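Local coordinates for protein UDP-N-acetylglucosamine 3-dehydrogenase (Acidithiobacillus ferrooxidans, PDB 7BVJ) that oxidises the 3-hydroxyl of the glucosamine ring of UDP-N-acetylglucosamine to a ketone with NAD(+), a step in making the diamino sugar of lipid A, at residues A[93-104]-A[290-301]. Sequence-based numbering, arbitrary orientation.
Sequences FTLDTEEADALI and GVAGRRVLAAAL
R294 lies along the helix opposite, its CG 3.7 Å from A100 CB, before its guanidinium closes on D101. With CG anti to the backbone N (chi1 -176°) the chain sets out across A100; a bend at chi2 then carries its end toward the D101 carboxylate. R294 NE gives D101 OD1 a nearly straight bond of 3.0 Å, N-H...O 173°, arriving on the syn side and somewhat out of the carboxylate plane. T97 covers one face of the same guanidinium, CB 3.8 Å from R294 CZ, while T97 CG2 reaches A298 CB. Each side chain is a knob in a hole: T97 among R294, L297, A298 and L301, R294 among T97, A100, D101 and I104.

Toward the N-terminal end of helix 97-110, L297 CD2 meets T94 OG1 (3.3 Å) and the carbonyl of D96, the same carbonyl that accepts from T94 OG1. D96 itself N-caps that helix, OD1 taking the amide of E99. At the 290 end the glycines let the partners in close: F93 turns a ring edge to the backbone at G293 and R294, and I104 CD1 comes within 3.5 Å of G290 O. A water bridges F93 N and G293 O.

Segments 97-104 and 290-301 run antiparallel, 172° between their axes and 9.8 Å at closest approach, packing helix 97-110 of the NAD-binding Rossmann domain against C-terminal helix 290-312. L114 and I116 of edge strand 114-117 back F93, and M159 of helix 157-173 touches L297. Chemically, one marginal salt bridge probably fixes the guanidinium's rotation; much of the rest sets apolar side chains against backbone or oxygen atoms.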
loop_
_atom_site.group_PDB
_atom_site.type_symbol
_atom_site.label_atom_id
_atom_site.label_comp_id
_atom_site.label_asym_id
_atom_site.label_seq_id
_atom_site.Cartn_x
_atom_site.Cartn_y
_atom_site.Cartn_z
ATOM N N PHE A 93 -4.650 6.401 -2.419
ATOM C CA PHE A 93 -4.949 7.001 -3.718
ATOM C C PHE A 93 -5.360 8.468 -3.590
ATOM O O PHE A 93 -4.688 9.366 -4.123
ATOM C CB PHE A 93 -6.064 6.164 -4.362
ATOM C CG PHE A 93 -6.286 6.411 -5.833
ATOM C CD1 PHE A 93 -5.594 7.402 -6.523
ATOM C CD2 PHE A 93 -7.202 5.624 -6.531
ATOM C CE1 PHE A 93 -5.810 7.613 -7.870
ATOM C CE2 PHE A 93 -7.430 5.822 -7.887
ATOM C CZ PHE A 93 -6.734 6.824 -8.560
ATOM N N THR A 94 -6.475 8.725 -2.906
ATOM C CA THR A 94 -7.051 10.069 -2.784
ATOM C C THR A 94 -7.775 10.171 -1.441
ATOM O O THR A 94 -7.707 9.266 -0.605
ATOM C CB THR A 94 -8.029 10.371 -3.931
ATOM O OG1 THR A 94 -8.992 9.305 -4.035
ATOM C CG2 THR A 94 -7.314 10.541 -5.255
ATOM N N LEU A 95 -8.495 11.276 -1.244
ATOM C CA LEU A 95 -9.287 11.459 -0.033
ATOM C C LEU A 95 -10.684 10.875 -0.155
ATOM O O LEU A 95 -11.289 10.515 0.864
ATOM C CB LEU A 95 -9.414 12.948 0.311
ATOM C CG LEU A 95 -8.227 13.770 0.816
ATOM C CD1 LEU A 95 -8.745 15.113 1.319
ATOM C CD2 LEU A 95 -7.406 13.060 1.898
ATOM N N ASP A 96 -11.223 10.813 -1.371
ATOM C CA ASP A 96 -12.565 10.299 -1.587
ATOM C C ASP A 96 -12.615 9.592 -2.931
ATOM O O ASP A 96 -11.715 9.726 -3.766
ATOM C CB ASP A 96 -13.614 11.416 -1.514
ATOM C CG ASP A 96 -13.343 12.539 -2.496
ATOM O OD1 ASP A 96 -13.529 12.347 -3.716
ATOM O OD2 ASP A 96 -12.959 13.631 -2.034
ATOM N N THR A 97 -13.694 8.843 -3.141
ATOM C CA THR A 97 -13.796 7.961 -4.297
ATOM C C THR A 97 -14.117 8.697 -5.592
ATOM O O THR A 97 -13.925 8.132 -6.674
ATOM C CB THR A 97 -14.869 6.908 -4.040
ATOM O OG1 THR A 97 -16.113 7.569 -3.766
ATOM C CG2 THR A 97 -14.479 6.039 -2.843
ATOM N N GLU A 98 -14.606 9.932 -5.507
ATOM C CA GLU A 98 -14.909 10.710 -6.703
ATOM C C GLU A 98 -13.634 11.235 -7.369
ATOM O O GLU A 98 -13.534 11.245 -8.598
ATOM C CB GLU A 98 -15.856 11.850 -6.333
ATOM C CG GLU A 98 -16.579 12.490 -7.502
ATOM C CD GLU A 98 -15.847 13.717 -8.028
ATOM O OE1 GLU A 98 -15.126 13.588 -9.045
ATOM O OE2 GLU A 98 -15.986 14.807 -7.421
ATOM N N GLU A 99 -12.648 11.653 -6.570
ATOM C CA GLU A 99 -11.332 11.972 -7.110
ATOM C C GLU A 99 -10.714 10.748 -7.777
ATOM O O GLU A 99 -10.158 10.841 -8.878
ATOM C CB GLU A 99 -10.423 12.503 -5.993
ATOM C CG GLU A 99 -10.844 13.844 -5.410
ATOM C CD GLU A 99 -10.003 14.273 -4.201
ATOM O OE1 GLU A 99 -9.253 13.438 -3.650
ATOM O OE2 GLU A 99 -10.086 15.453 -3.804
ATOM N N ALA A 100 -10.838 9.581 -7.134
ATOM C CA ALA A 100 -10.293 8.351 -7.695
ATOM C C ALA A 100 -10.990 7.985 -9.002
ATOM O O ALA A 100 -10.333 7.585 -9.974
ATOM C CB ALA A 100 -10.417 7.220 -6.671
ATOM N N ASP A 101 -12.319 8.129 -9.042
ATOM C CA ASP A 101 -13.080 7.921 -10.270
ATOM C C ASP A 101 -12.570 8.822 -11.389
ATOM O O ASP A 101 -12.346 8.368 -12.517
ATOM C CB ASP A 101 -14.572 8.189 -10.015
ATOM C CG ASP A 101 -15.244 7.105 -9.164
ATOM O OD1 ASP A 101 -14.758 5.958 -9.153
ATOM O OD2 ASP A 101 -16.276 7.408 -8.522
ATOM N N ALA A 102 -12.377 10.108 -11.086
ATOM C CA ALA A 102 -11.922 11.057 -12.101
ATOM C C ALA A 102 -10.535 10.697 -12.624
ATOM O O ALA A 102 -10.273 10.791 -13.829
ATOM C CB ALA A 102 -11.925 12.481 -11.526
ATOM N N LEU A 103 -9.613 10.318 -11.734
ATOM C CA LEU A 103 -8.270 10.030 -12.221
ATOM C C LEU A 103 -8.239 8.724 -13.009
ATOM O O LEU A 103 -7.508 8.620 -14.002
ATOM C CB LEU A 103 -7.269 10.001 -11.064
ATOM C CG LEU A 103 -7.000 11.353 -10.366
ATOM C CD1 LEU A 103 -6.237 11.169 -9.069
ATOM C CD2 LEU A 103 -6.249 12.323 -11.270
ATOM N N ILE A 104 -9.040 7.731 -12.610
ATOM C CA ILE A 104 -9.164 6.514 -13.411
ATOM C C ILE A 104 -9.673 6.857 -14.808
ATOM O O ILE A 104 -9.123 6.400 -15.815
ATOM C CB ILE A 104 -10.078 5.494 -12.699
ATOM C CG1 ILE A 104 -9.369 4.894 -11.482
ATOM C CG2 ILE A 104 -10.519 4.389 -13.654
ATOM C CD1 ILE A 104 -10.307 4.374 -10.431
ATOM N N GLY A 290 -5.308 1.828 -10.524
ATOM C CA GLY A 290 -6.255 2.776 -9.957
ATOM C C GLY A 290 -7.536 2.121 -9.469
ATOM O O GLY A 290 -8.077 2.495 -8.422
ATOM N N VAL A 291 -8.026 1.122 -10.213
ATOM C CA VAL A 291 -9.279 0.447 -9.867
ATOM C C VAL A 291 -9.162 -0.232 -8.509
ATOM O O VAL A 291 -10.013 -0.053 -7.628
ATOM C CB VAL A 291 -9.670 -0.548 -10.975
ATOM C CG1 VAL A 291 -10.861 -1.376 -10.545
ATOM C CG2 VAL A 291 -9.971 0.210 -12.269
ATOM N N ALA A 292 -8.075 -0.974 -8.303
ATOM C CA ALA A 292 -7.836 -1.617 -7.019
ATOM C C ALA A 292 -7.619 -0.594 -5.905
ATOM O O ALA A 292 -8.089 -0.783 -4.766
ATOM C CB ALA A 292 -6.628 -2.539 -7.133
ATOM N N GLY A 293 -6.878 0.482 -6.206
ATOM C CA GLY A 293 -6.674 1.524 -5.216
ATOM C C GLY A 293 -7.988 2.092 -4.724
ATOM O O GLY A 293 -8.203 2.240 -3.521
ATOM N N ARG A 294 -8.906 2.365 -5.656
ATOM C CA ARG A 294 -10.220 2.898 -5.305
ATOM C C ARG A 294 -11.052 1.871 -4.541
ATOM O O ARG A 294 -11.772 2.233 -3.606
ATOM C CB ARG A 294 -10.946 3.361 -6.574
ATOM C CG ARG A 294 -12.289 4.021 -6.334
ATOM C CD ARG A 294 -13.462 3.157 -6.799
ATOM N NE ARG A 294 -14.690 3.937 -6.943
ATOM C CZ ARG A 294 -15.728 3.884 -6.113
ATOM N NH1 ARG A 294 -15.707 3.065 -5.069
ATOM N NH2 ARG A 294 -16.797 4.645 -6.330
ATOM N N ARG A 295 -10.983 0.593 -4.935
ATOM C CA ARG A 295 -11.669 -0.468 -4.188
ATOM C C ARG A 295 -11.291 -0.426 -2.714
ATOM O O ARG A 295 -12.162 -0.364 -1.822
ATOM C CB ARG A 295 -11.319 -1.848 -4.778
ATOM C CG ARG A 295 -12.261 -2.360 -5.867
ATOM C CD ARG A 295 -12.315 -3.911 -5.944
ATOM N NE ARG A 295 -11.232 -4.524 -5.180
ATOM C CZ ARG A 295 -10.038 -4.835 -5.677
ATOM N NH1 ARG A 295 -9.776 -4.610 -6.964
ATOM N NH2 ARG A 295 -9.103 -5.370 -4.890
ATOM N N VAL A 296 -9.988 -0.473 -2.434
ATOM C CA VAL A 296 -9.548 -0.467 -1.011
ATOM C C VAL A 296 -9.879 0.884 -0.371
ATOM O O VAL A 296 -10.161 0.876 0.793
ATOM C CB VAL A 296 -8.101 -0.934 -0.759
ATOM C CG1 VAL A 296 -7.041 -0.093 -1.405
ATOM C CG2 VAL A 296 -7.834 -1.101 0.710
ATOM N N LEU A 297 -9.795 1.979 -1.126
ATOM C CA LEU A 297 -10.117 3.298 -0.582
ATOM C C LEU A 297 -11.565 3.371 -0.109
ATOM O O LEU A 297 -11.845 3.916 0.964
ATOM C CB LEU A 297 -9.850 4.387 -1.625
ATOM C CG LEU A 297 -10.282 5.799 -1.207
ATOM C CD1 LEU A 297 -9.360 6.373 -0.139
ATOM C CD2 LEU A 297 -10.369 6.744 -2.392
ATOM N N ALA A 298 -12.496 2.842 -0.910
ATOM C CA ALA A 298 -13.906 2.803 -0.517
ATOM C C ALA A 298 -14.113 1.938 0.725
ATOM O O ALA A 298 -14.847 2.323 1.648
ATOM C CB ALA A 298 -14.765 2.287 -1.679
ATOM N N ALA A 299 -13.459 0.775 0.777
ATOM C CA ALA A 299 -13.535 -0.036 1.993
ATOM C C ALA A 299 -12.990 0.713 3.211
ATOM O O ALA A 299 -13.562 0.654 4.312
ATOM C CB ALA A 299 -12.776 -1.348 1.790
ATOM N N ALA A 300 -11.860 1.393 3.045
ATOM C CA ALA A 300 -11.245 2.051 4.184
ATOM C C ALA A 300 -12.123 3.188 4.668
ATOM O O ALA A 300 -12.251 3.403 5.874
ATOM C CB ALA A 300 -9.853 2.553 3.830
ATOM N N LEU A 301 -12.759 3.904 3.745
ATOM C CA LEU A 301 -13.682 4.954 4.157
ATOM C C LEU A 301 -14.879 4.364 4.904
ATOM O O LEU A 301 -15.337 4.932 5.901
ATOM C CB LEU A 301 -14.106 5.777 2.939
ATOM C CG LEU A 301 -12.989 6.626 2.302
ATOM C CD1 LEU A 301 -13.436 7.146 0.943
ATOM C CD2 LEU A 301 -12.594 7.802 3.193
HETATM O O HOH W 1 -5.726 3.377 -1.991
#